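Isoaspartyl dipeptidase (Fervidobacterium islandicum, PDB 7CDH) probably cleaves isoaspartyl (beta-aspartyl) dipeptides as a zinc-dependent M38 metallopeptidase of the amidohydrolase family, a role linked to protein repair. Local coordinates at residues A[90-95]-A[341-346]; A[120-125]-A[351-356]; A[209-214]-A[239-244]. All blocks are in the same frame, centred on the assembly; numbering follows the deposited sequence.

Three contacts illustrate how one barrel enzyme is tied together at different depths. Contacts 1 and 2 are near neighbours, their centres 5 Å apart; contact 1 uses strand 90-95 and contact 2 its parallel neighbour 122-127 in the same sheet. Their segments alternate along the chain, so the late residues 341-346 and 351-356 both return to the early strands. Contact 3 is local by comparison. It links the ends of helices 204-212 and 229-240, falls between the early and late segments in sequence, and lies about 25 Å from contact 1 and 30 Å from contact 2, centre to centre. The first two thus join distant chain regions, while the third joins successive outer helices.

Contact 1. Residues A[90-95]-A[341-346]; sequences VTTVVG and LNKGKI
The aliphatic part of Lys343 lies against the hydroxyl branch of Thr92, its CD carbon 3.2 Å from Thr92 OG1. The next carbon along the lysine follows the same path, with Lys343 CE 3.6 Å from Thr92 OG1, and the two side chains run obliquely past one another. This is methylene packing on a hydroxyl oxygen. The ammonium goes further: a bend at the last torsion of the lysine (chi4 -73°) carries NZ past the threonine to a salt bridge with Asp353, and a weak hydrogen bond to Asn122 OD1 is its second tie. Thr92 divides its two branches between two partners. With CG2 anti to the backbone N and OG1 beside it (chi1 -63°), the hydroxyl faces Lys343 while the methyl looks to Leu341, where Thr92 CG2 and Leu341 CD1 are 4.4 Å apart. Strand 90-95 is one of the parallel strands of the amidohydrolase TIM-type barrel, held between strands 51-59 and 122-127, and Thr92 sits near its N-terminal end. The loop that follows helix 333-339 therefore comes up against the start of an early barrel strand; the two segments are 246 residues apart at their closest ends. Ile58 and Phe124 of the flanking strands also pack here, Ile58 touching both Thr92 and Lys343, and Phe124 touching both Thr92 and Leu341. The carbonyl oxygen of Leu341 binds a glycerol molecule, probably from the crystallisation liquor.

Contact 2. Residues A[120-125]-A[351-356]; sequences GLNTFI and DADFIL
Asn122 and Asp353 approach from opposite directions, ND2 of Asn122 lying 3.3 Å from OD2 of Asp353. The closeness is that of packed neighbours: the angle at the amide is poor for a hydrogen bond, and the amide and carboxylate planes stand 38° apart. Each group spends its polar atoms on other partners. Asn122 ND2 donates to the carbonyl oxygen of Thr91 on the adjacent strand, whereas Asp353 OD2 takes the ammonium of Lys343 in a salt bridge and OD1 accepts the backbone N-H of Lys370. With CG beside the backbone N in both residues (chi1 -52° in each), the two side chains point toward each other from their separate backbones. A single water joins this buried, close-packed pair, donating to Asn122 OD1 at 3.1 Å and to Asp353 OD1 at 2.6 Å. With an alanine here in place of Asn122, the water would probably lose one of its acceptors and the Thr91 carbonyl the amide that donates to it. The looser side is at Asp351, which is partly exposed and poorly ordered. Asn122 opens barrel strand 122-127, and Asp353 precedes strand 354-358, which runs antiparallel to 51-59; such a buried polar link between a barrel strand and the late beta strands is consistent with the amidohydrolase plan of a TIM-type barrel flanked by a beta domain.

Contact 3. Residues A[209-214]-A[239-244]; sequences IIEKTE and AKRGGT
Glu211 and Arg241 form a salt bridge at the protein surface, with Arg241 NH1 donating to Glu211 OE2 across 2.7 Å. The N-H...O angle is 156°, and the oxygen receives the bond through its anti lone pair, the one directed away from the other carboxylate oxygen. OE2 comes in at the edge of the guanidinium, near its plane, and the two flat groups are nearly coplanar, 26° apart, even though the side chains cross at about a right angle. Beside this polar pair, Ile210 brings its CD1 methyl obliquely to the arginine, 4.1 Å from Arg241 CD. The long reach of Arg241 comes from a chain extended from CG to NE, and Glu237, one turn earlier, holds the NE group in a second salt bridge. Next comes the backbone: Gly242, just past helix 229-240, takes a positive phi and closes a Schellman motif, one of whose bonds runs from its N to Ala239 O at 2.8 Å. Past the end of helix 204-212, Thr213 OG1 donates to Ile209 O at 2.8 Å. Glu214 just beyond pairs with Arg201 of the second subunit. Ile217, in the loop between helix 204-212 and strand 220-223, touches both Ile210 and Arg241, and Ile209 packs on helix 169-186 and Leu220 of strand 220-223.

Contact 1. Residues A[90-95]-A[341-346]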
loop_
_atom_site.group_PDB
_atom_site.type_symbol
_atom_site.label_atom_id
_atom_site.label_comp_id
_atom_site.label_asym_id
_atom_site.label_seq_id
_atom_site.Cartn_x
_atom_site.Cartn_y
_atom_site.Cartn_z
ATOM N N VAL A 90 -31.696 -23.610 -19.932
ATOM C CA VAL A 90 -30.354 -22.962 -19.891
ATOM C C VAL A 90 -29.350 -23.892 -19.211
ATOM O O VAL A 90 -29.513 -24.157 -18.023
ATOM C CB VAL A 90 -30.460 -21.618 -19.165
ATOM C CG1 VAL A 90 -29.093 -20.979 -19.011
ATOM C CG2 VAL A 90 -31.432 -20.698 -19.903
ATOM N N THR A 91 -28.360 -24.382 -19.948
ATOM C CA THR A 91 -27.329 -25.324 -19.450
ATOM C C THR A 91 -25.990 -24.587 -19.285
ATOM O O THR A 91 -25.042 -25.158 -18.753
ATOM C CB THR A 91 -27.181 -26.534 -20.396
ATOM O OG1 THR A 91 -27.005 -26.111 -21.750
ATOM C CG2 THR A 91 -28.370 -27.459 -20.335
ATOM N N THR A 92 -25.867 -23.390 -19.820
ATOM C CA THR A 92 -24.637 -22.607 -19.694
ATOM C C THR A 92 -25.038 -21.186 -19.367
ATOM O O THR A 92 -25.983 -20.661 -19.994
ATOM C CB THR A 92 -23.750 -22.674 -20.929
ATOM O OG1 THR A 92 -23.325 -24.028 -21.097
ATOM C CG2 THR A 92 -22.547 -21.763 -20.805
ATOM N N VAL A 93 -24.340 -20.617 -18.389
ATOM C CA VAL A 93 -24.592 -19.252 -17.869
ATOM C C VAL A 93 -23.252 -18.532 -17.795
ATOM O O VAL A 93 -22.252 -19.155 -17.511
ATOM C CB VAL A 93 -25.321 -19.409 -16.527
ATOM C CG1 VAL A 93 -24.916 -18.402 -15.487
ATOM C CG2 VAL A 93 -26.822 -19.378 -16.747
ATOM N N VAL A 94 -23.246 -17.264 -18.133
ATOM C CA VAL A 94 -22.101 -16.348 -17.939
ATOM C C VAL A 94 -22.576 -15.298 -16.956
ATOM O O VAL A 94 -23.542 -14.550 -17.310
ATOM C CB VAL A 94 -21.605 -15.719 -19.243
ATOM C CG1 VAL A 94 -20.293 -15.006 -18.985
ATOM C CG2 VAL A 94 -21.403 -16.750 -20.335
ATOM N N GLY A 95 -21.956 -15.310 -15.766
ATOM C CA GLY A 95 -22.338 -14.479 -14.604
ATOM C C GLY A 95 -21.512 -13.216 -14.556
ATOM O O GLY A 95 -20.291 -13.285 -14.789
ATOM N N LEU A 341 -16.552 -21.338 -26.915
ATOM C CA LEU A 341 -16.939 -22.545 -26.154
ATOM C C LEU A 341 -17.185 -23.710 -27.117
ATOM O O LEU A 341 -17.756 -23.497 -28.186
ATOM C CB LEU A 341 -18.202 -22.243 -25.352
ATOM C CG LEU A 341 -18.111 -21.032 -24.437
ATOM C CD1 LEU A 341 -19.441 -20.795 -23.740
ATOM C CD2 LEU A 341 -16.973 -21.191 -23.424
ATOM N N ASN A 342 -16.868 -24.925 -26.680
ATOM C CA ASN A 342 -17.241 -26.165 -27.382
ATOM C C ASN A 342 -18.661 -26.528 -26.955
ATOM O O ASN A 342 -18.887 -27.646 -26.507
ATOM C CB ASN A 342 -16.104 -27.183 -27.279
ATOM C CG ASN A 342 -14.967 -26.720 -28.172
ATOM O OD1 ASN A 342 -13.904 -26.330 -27.686
ATOM N ND2 ASN A 342 -15.222 -26.627 -29.473
ATOM N N LYS A 343 -19.600 -25.631 -27.245
ATOM C CA LYS A 343 -21.034 -25.804 -26.914
ATOM C C LYS A 343 -21.882 -25.327 -28.101
ATOM O O LYS A 343 -21.302 -24.845 -29.089
ATOM C CB LYS A 343 -21.335 -25.043 -25.623
ATOM C CG LYS A 343 -20.479 -25.454 -24.440
ATOM C CD LYS A 343 -20.998 -24.957 -23.109
ATOM C CE LYS A 343 -20.164 -25.468 -21.961
ATOM N NZ LYS A 343 -20.401 -26.913 -21.711
ATOM N N GLY A 344 -23.203 -25.454 -28.007
ATOM C CA GLY A 344 -24.135 -24.910 -29.017
ATOM C C GLY A 344 -24.301 -25.804 -30.251
ATOM O O GLY A 344 -25.144 -25.467 -31.115
ATOM N N LYS A 345 -23.559 -26.910 -30.321
ATOM C CA LYS A 345 -23.545 -27.843 -31.468
ATOM C C LYS A 345 -23.754 -29.277 -30.976
ATOM O O LYS A 345 -22.967 -29.738 -30.142
ATOM C CB LYS A 345 -22.230 -27.713 -32.245
ATOM C CG LYS A 345 -22.285 -28.200 -33.685
ATOM C CD LYS A 345 -21.585 -27.284 -34.672
ATOM C CE LYS A 345 -20.081 -27.430 -34.657
ATOM N NZ LYS A 345 -19.648 -28.414 -35.677
ATOM N N ILE A 346 -24.757 -29.975 -31.508
ATOM C CA ILE A 346 -24.846 -31.455 -31.373
ATOM C C ILE A 346 -24.017 -32.069 -32.490
ATOM O O ILE A 346 -24.445 -31.976 -33.650
ATOM C CB ILE A 346 -26.287 -31.960 -31.407
ATOM C CG1 ILE A 346 -27.200 -31.112 -30.522
ATOM C CG2 ILE A 346 -26.286 -33.430 -31.029
ATOM C CD1 ILE A 346 -28.451 -31.820 -30.060
#

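Contact 2. Residues A[120-125]-A[351-356]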
loop_
_atom_site.group_PDB
_atom_site.type_symbol
_atom_site.label_atom_id
_atom_site.label_comp_id
_atom_site.label_asym_id
_atom_site.label_seq_id
_atom_site.Cartn_x
_atom_site.Cartn_y
_atom_site.Cartn_z
ATOM N N GLY A 120 -24.495 -29.258 -11.764
ATOM C CA GLY A 120 -24.484 -29.807 -13.130
ATOM C C GLY A 120 -24.546 -28.741 -14.220
ATOM O O GLY A 120 -24.522 -29.114 -15.396
ATOM N N LEU A 121 -24.603 -27.461 -13.860
ATOM C CA LEU A 121 -24.592 -26.337 -14.832
ATOM C C LEU A 121 -23.158 -26.112 -15.345
ATOM O O LEU A 121 -22.229 -26.731 -14.828
ATOM C CB LEU A 121 -25.154 -25.123 -14.107
ATOM C CG LEU A 121 -25.988 -24.175 -14.940
ATOM C CD1 LEU A 121 -27.193 -24.895 -15.516
ATOM C CD2 LEU A 121 -26.405 -22.973 -14.100
ATOM N N ASN A 122 -23.000 -25.341 -16.418
ATOM C CA ASN A 122 -21.697 -24.886 -16.979
ATOM C C ASN A 122 -21.693 -23.383 -16.779
ATOM O O ASN A 122 -22.755 -22.750 -17.136
ATOM C CB ASN A 122 -21.553 -25.147 -18.483
ATOM C CG ASN A 122 -21.855 -26.582 -18.859
ATOM O OD1 ASN A 122 -20.961 -27.436 -18.850
ATOM N ND2 ASN A 122 -23.106 -26.843 -19.188
ATOM N N THR A 123 -20.627 -22.840 -16.189
ATOM C CA THR A 123 -20.604 -21.427 -15.731
ATOM C C THR A 123 -19.283 -20.773 -16.102
ATOM O O THR A 123 -18.234 -21.433 -15.985
ATOM C CB THR A 123 -20.760 -21.333 -14.212
ATOM O OG1 THR A 123 -19.645 -22.018 -13.619
ATOM C CG2 THR A 123 -22.035 -21.981 -13.767
ATOM N N PHE A 124 -19.357 -19.493 -16.438
ATOM C CA PHE A 124 -18.193 -18.614 -16.647
ATOM C C PHE A 124 -18.576 -17.283 -16.036
ATOM O O PHE A 124 -19.771 -17.019 -15.827
ATOM C CB PHE A 124 -17.821 -18.495 -18.126
ATOM C CG PHE A 124 -17.664 -19.836 -18.791
ATOM C CD1 PHE A 124 -18.761 -20.498 -19.298
ATOM C CD2 PHE A 124 -16.438 -20.482 -18.805
ATOM C CE1 PHE A 124 -18.641 -21.786 -19.798
ATOM C CE2 PHE A 124 -16.298 -21.730 -19.391
ATOM C CZ PHE A 124 -17.405 -22.391 -19.863
ATOM N N ILE A 125 -17.583 -16.461 -15.744
ATOM C CA ILE A 125 -17.878 -15.157 -15.116
ATOM C C ILE A 125 -17.073 -14.108 -15.863
ATOM O O ILE A 125 -16.083 -14.449 -16.483
ATOM C CB ILE A 125 -17.583 -15.216 -13.603
ATOM C CG1 ILE A 125 -16.100 -15.398 -13.299
ATOM C CG2 ILE A 125 -18.397 -16.328 -12.952
ATOM C CD1 ILE A 125 -15.763 -15.172 -11.863
ATOM N N ASP A 351 -19.626 -31.039 -26.346
ATOM C CA ASP A 351 -20.025 -31.401 -24.964
ATOM C C ASP A 351 -21.511 -31.765 -25.019
ATOM O O ASP A 351 -22.259 -31.106 -25.790
ATOM C CB ASP A 351 -19.686 -30.273 -23.976
ATOM C CG ASP A 351 -18.188 -30.068 -23.747
ATOM O OD1 ASP A 351 -17.591 -30.880 -23.005
ATOM O OD2 ASP A 351 -17.610 -29.111 -24.324
ATOM N N ALA A 352 -21.910 -32.770 -24.235
ATOM C CA ALA A 352 -23.255 -33.372 -24.268
ATOM C C ALA A 352 -24.218 -32.497 -23.468
ATOM O O ALA A 352 -24.725 -32.969 -22.425
ATOM C CB ALA A 352 -23.221 -34.796 -23.753
ATOM N N ASP A 353 -24.486 -31.290 -23.974
ATOM C CA ASP A 353 -25.494 -30.369 -23.400
ATOM C C ASP A 353 -26.644 -30.252 -24.396
ATOM O O ASP A 353 -26.388 -29.725 -25.517
ATOM C CB ASP A 353 -24.910 -28.981 -23.124
ATOM C CG ASP A 353 -23.630 -28.945 -22.302
ATOM O OD1 ASP A 353 -23.315 -29.959 -21.627
ATOM O OD2 ASP A 353 -22.971 -27.863 -22.327
ATOM N N PHE A 354 -27.845 -30.689 -23.997
ATOM C CA PHE A 354 -29.048 -30.838 -24.863
ATOM C C PHE A 354 -30.325 -30.475 -24.111
ATOM O O PHE A 354 -30.357 -30.615 -22.889
ATOM C CB PHE A 354 -29.294 -32.294 -25.260
ATOM C CG PHE A 354 -28.089 -33.085 -25.700
ATOM C CD1 PHE A 354 -27.261 -32.623 -26.707
ATOM C CD2 PHE A 354 -27.824 -34.323 -25.144
ATOM C CE1 PHE A 354 -26.144 -33.344 -27.091
ATOM C CE2 PHE A 354 -26.726 -35.062 -25.557
ATOM C CZ PHE A 354 -25.893 -34.570 -26.531
ATOM N N ILE A 355 -31.349 -30.015 -24.824
ATOM C CA ILE A 355 -32.735 -29.983 -24.283
ATOM C C ILE A 355 -33.623 -30.833 -25.198
ATOM O O ILE A 355 -33.358 -30.975 -26.408
ATOM C CB ILE A 355 -33.275 -28.551 -24.093
ATOM C CG1 ILE A 355 -33.348 -27.778 -25.405
ATOM C CG2 ILE A 355 -32.467 -27.804 -23.049
ATOM C CD1 ILE A 355 -34.132 -26.468 -25.334
ATOM N N LEU A 356 -34.633 -31.424 -24.605
ATOM C CA LEU A 356 -35.654 -32.199 -25.326
ATOM C C LEU A 356 -36.951 -31.423 -25.198
ATOM O O LEU A 356 -37.367 -31.120 -24.081
ATOM C CB LEU A 356 -35.720 -33.588 -24.704
ATOM C CG LEU A 356 -34.560 -34.501 -25.084
ATOM C CD1 LEU A 356 -34.438 -35.647 -24.105
ATOM C CD2 LEU A 356 -34.747 -35.035 -26.504
HETATM O O HOH W 1 -20.843 -29.777 -20.891
#

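Contact 3. Residues A[209-214]-A[239-244]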
loop_
_atom_site.group_PDB
_atom_site.type_symbol
_atom_site.label_atom_id
_atom_site.label_comp_id
_atom_site.label_asym_id
_atom_site.label_seq_id
_atom_site.Cartn_x
_atom_site.Cartn_y
_atom_site.Cartn_z
ATOM N N ILE A 209 -13.099 2.801 -31.019
ATOM C CA ILE A 209 -12.041 1.774 -30.799
ATOM C C ILE A 209 -11.622 1.156 -32.149
ATOM O O ILE A 209 -10.405 1.030 -32.397
ATOM C CB ILE A 209 -12.524 0.719 -29.784
ATOM C CG1 ILE A 209 -12.767 1.331 -28.402
ATOM C CG2 ILE A 209 -11.541 -0.422 -29.728
ATOM C CD1 ILE A 209 -13.673 0.505 -27.520
ATOM N N ILE A 210 -12.563 0.696 -32.970
ATOM C CA ILE A 210 -12.215 -0.056 -34.210
ATOM C C ILE A 210 -11.682 0.899 -35.296
ATOM O O ILE A 210 -10.815 0.472 -36.078
ATOM C CB ILE A 210 -13.404 -0.879 -34.710
ATOM C CG1 ILE A 210 -14.582 0.011 -35.126
ATOM C CG2 ILE A 210 -13.778 -1.919 -33.662
ATOM C CD1 ILE A 210 -15.655 -0.734 -35.878
ATOM N N GLU A 211 -12.130 2.151 -35.328
ATOM C CA GLU A 211 -11.702 3.115 -36.369
ATOM C C GLU A 211 -10.302 3.631 -36.036
ATOM O O GLU A 211 -9.515 3.765 -36.962
ATOM C CB GLU A 211 -12.741 4.226 -36.533
ATOM C CG GLU A 211 -13.953 3.750 -37.320
ATOM C CD GLU A 211 -15.243 4.532 -37.145
ATOM O OE1 GLU A 211 -15.228 5.601 -36.493
ATOM O OE2 GLU A 211 -16.269 4.065 -37.664
ATOM N N LYS A 212 -9.990 3.865 -34.765
ATOM C CA LYS A 212 -8.784 4.628 -34.351
ATOM C C LYS A 212 -7.679 3.705 -33.835
ATOM O O LYS A 212 -6.591 4.212 -33.559
ATOM C CB LYS A 212 -9.142 5.632 -33.256
ATOM C CG LYS A 212 -10.211 6.656 -33.615
ATOM C CD LYS A 212 -10.746 7.349 -32.367
ATOM C CE LYS A 212 -11.259 8.759 -32.594
ATOM N NZ LYS A 212 -11.264 9.528 -31.327
ATOM N N THR A 213 -7.927 2.408 -33.686
ATOM C CA THR A 213 -6.911 1.465 -33.166
ATOM C C THR A 213 -6.968 0.155 -33.940
ATOM O O THR A 213 -7.919 -0.055 -34.701
ATOM C CB THR A 213 -7.054 1.197 -31.652
ATOM O OG1 THR A 213 -7.958 0.116 -31.468
ATOM C CG2 THR A 213 -7.517 2.391 -30.847
ATOM N N GLU A 214 -6.030 -0.729 -33.616
ATOM C CA GLU A 214 -5.781 -2.038 -34.266
ATOM C C GLU A 214 -6.621 -3.128 -33.570
ATOM O O GLU A 214 -6.345 -4.327 -33.821
ATOM C CB GLU A 214 -4.284 -2.368 -34.144
ATOM C CG GLU A 214 -3.315 -1.202 -34.416
ATOM C CD GLU A 214 -3.086 -0.176 -33.299
ATOM O OE1 GLU A 214 -3.447 -0.430 -32.109
ATOM O OE2 GLU A 214 -2.567 0.906 -33.629
ATOM N N ALA A 239 -22.809 -4.841 -36.490
ATOM C CA ALA A 239 -22.847 -6.214 -37.077
ATOM C C ALA A 239 -22.258 -6.212 -38.486
ATOM O O ALA A 239 -21.480 -7.158 -38.782
ATOM C CB ALA A 239 -24.243 -6.788 -37.142
ATOM N N LYS A 240 -22.609 -5.211 -39.310
ATOM C CA LYS A 240 -22.164 -5.178 -40.728
ATOM C C LYS A 240 -20.647 -5.095 -40.732
ATOM O O LYS A 240 -20.056 -5.644 -41.646
ATOM C CB LYS A 240 -22.752 -4.037 -41.555
ATOM C CG LYS A 240 -24.143 -4.318 -42.106
ATOM C CD LYS A 240 -24.851 -3.066 -42.555
ATOM C CE LYS A 240 -26.346 -3.237 -42.610
ATOM N NZ LYS A 240 -27.017 -1.921 -42.495
ATOM N N ARG A 241 -20.028 -4.539 -39.697
ATOM C CA ARG A 241 -18.546 -4.496 -39.667
ATOM C C ARG A 241 -17.940 -5.730 -39.012
ATOM O O ARG A 241 -16.718 -5.748 -38.905
ATOM C CB ARG A 241 -18.074 -3.229 -38.973
ATOM C CG ARG A 241 -18.773 -2.000 -39.505
ATOM C CD ARG A 241 -17.879 -0.821 -39.348
ATOM N NE ARG A 241 -18.640 0.409 -39.486
ATOM C CZ ARG A 241 -18.144 1.607 -39.224
ATOM N NH1 ARG A 241 -16.895 1.717 -38.783
ATOM N NH2 ARG A 241 -18.902 2.682 -39.369
ATOM N N GLY A 242 -18.726 -6.733 -38.617
ATOM C CA GLY A 242 -18.198 -8.013 -38.082
ATOM C C GLY A 242 -18.526 -8.205 -36.600
ATOM O O GLY A 242 -18.167 -9.242 -36.042
ATOM N N GLY A 243 -19.221 -7.253 -35.983
ATOM C CA GLY A 243 -19.523 -7.293 -34.545
ATOM C C GLY A 243 -20.652 -8.232 -34.203
ATOM O O GLY A 243 -21.426 -8.520 -35.090
ATOM N N THR A 244 -20.700 -8.710 -32.950
ATOM C CA THR A 244 -21.880 -9.370 -32.344
ATOM C C THR A 244 -22.479 -8.429 -31.304
ATOM O O THR A 244 -21.715 -7.772 -30.633
ATOM C CB THR A 244 -21.554 -10.746 -31.771
ATOM O OG1 THR A 244 -20.900 -11.421 -32.842
ATOM C CG2 THR A 244 -22.780 -11.507 -31.321
#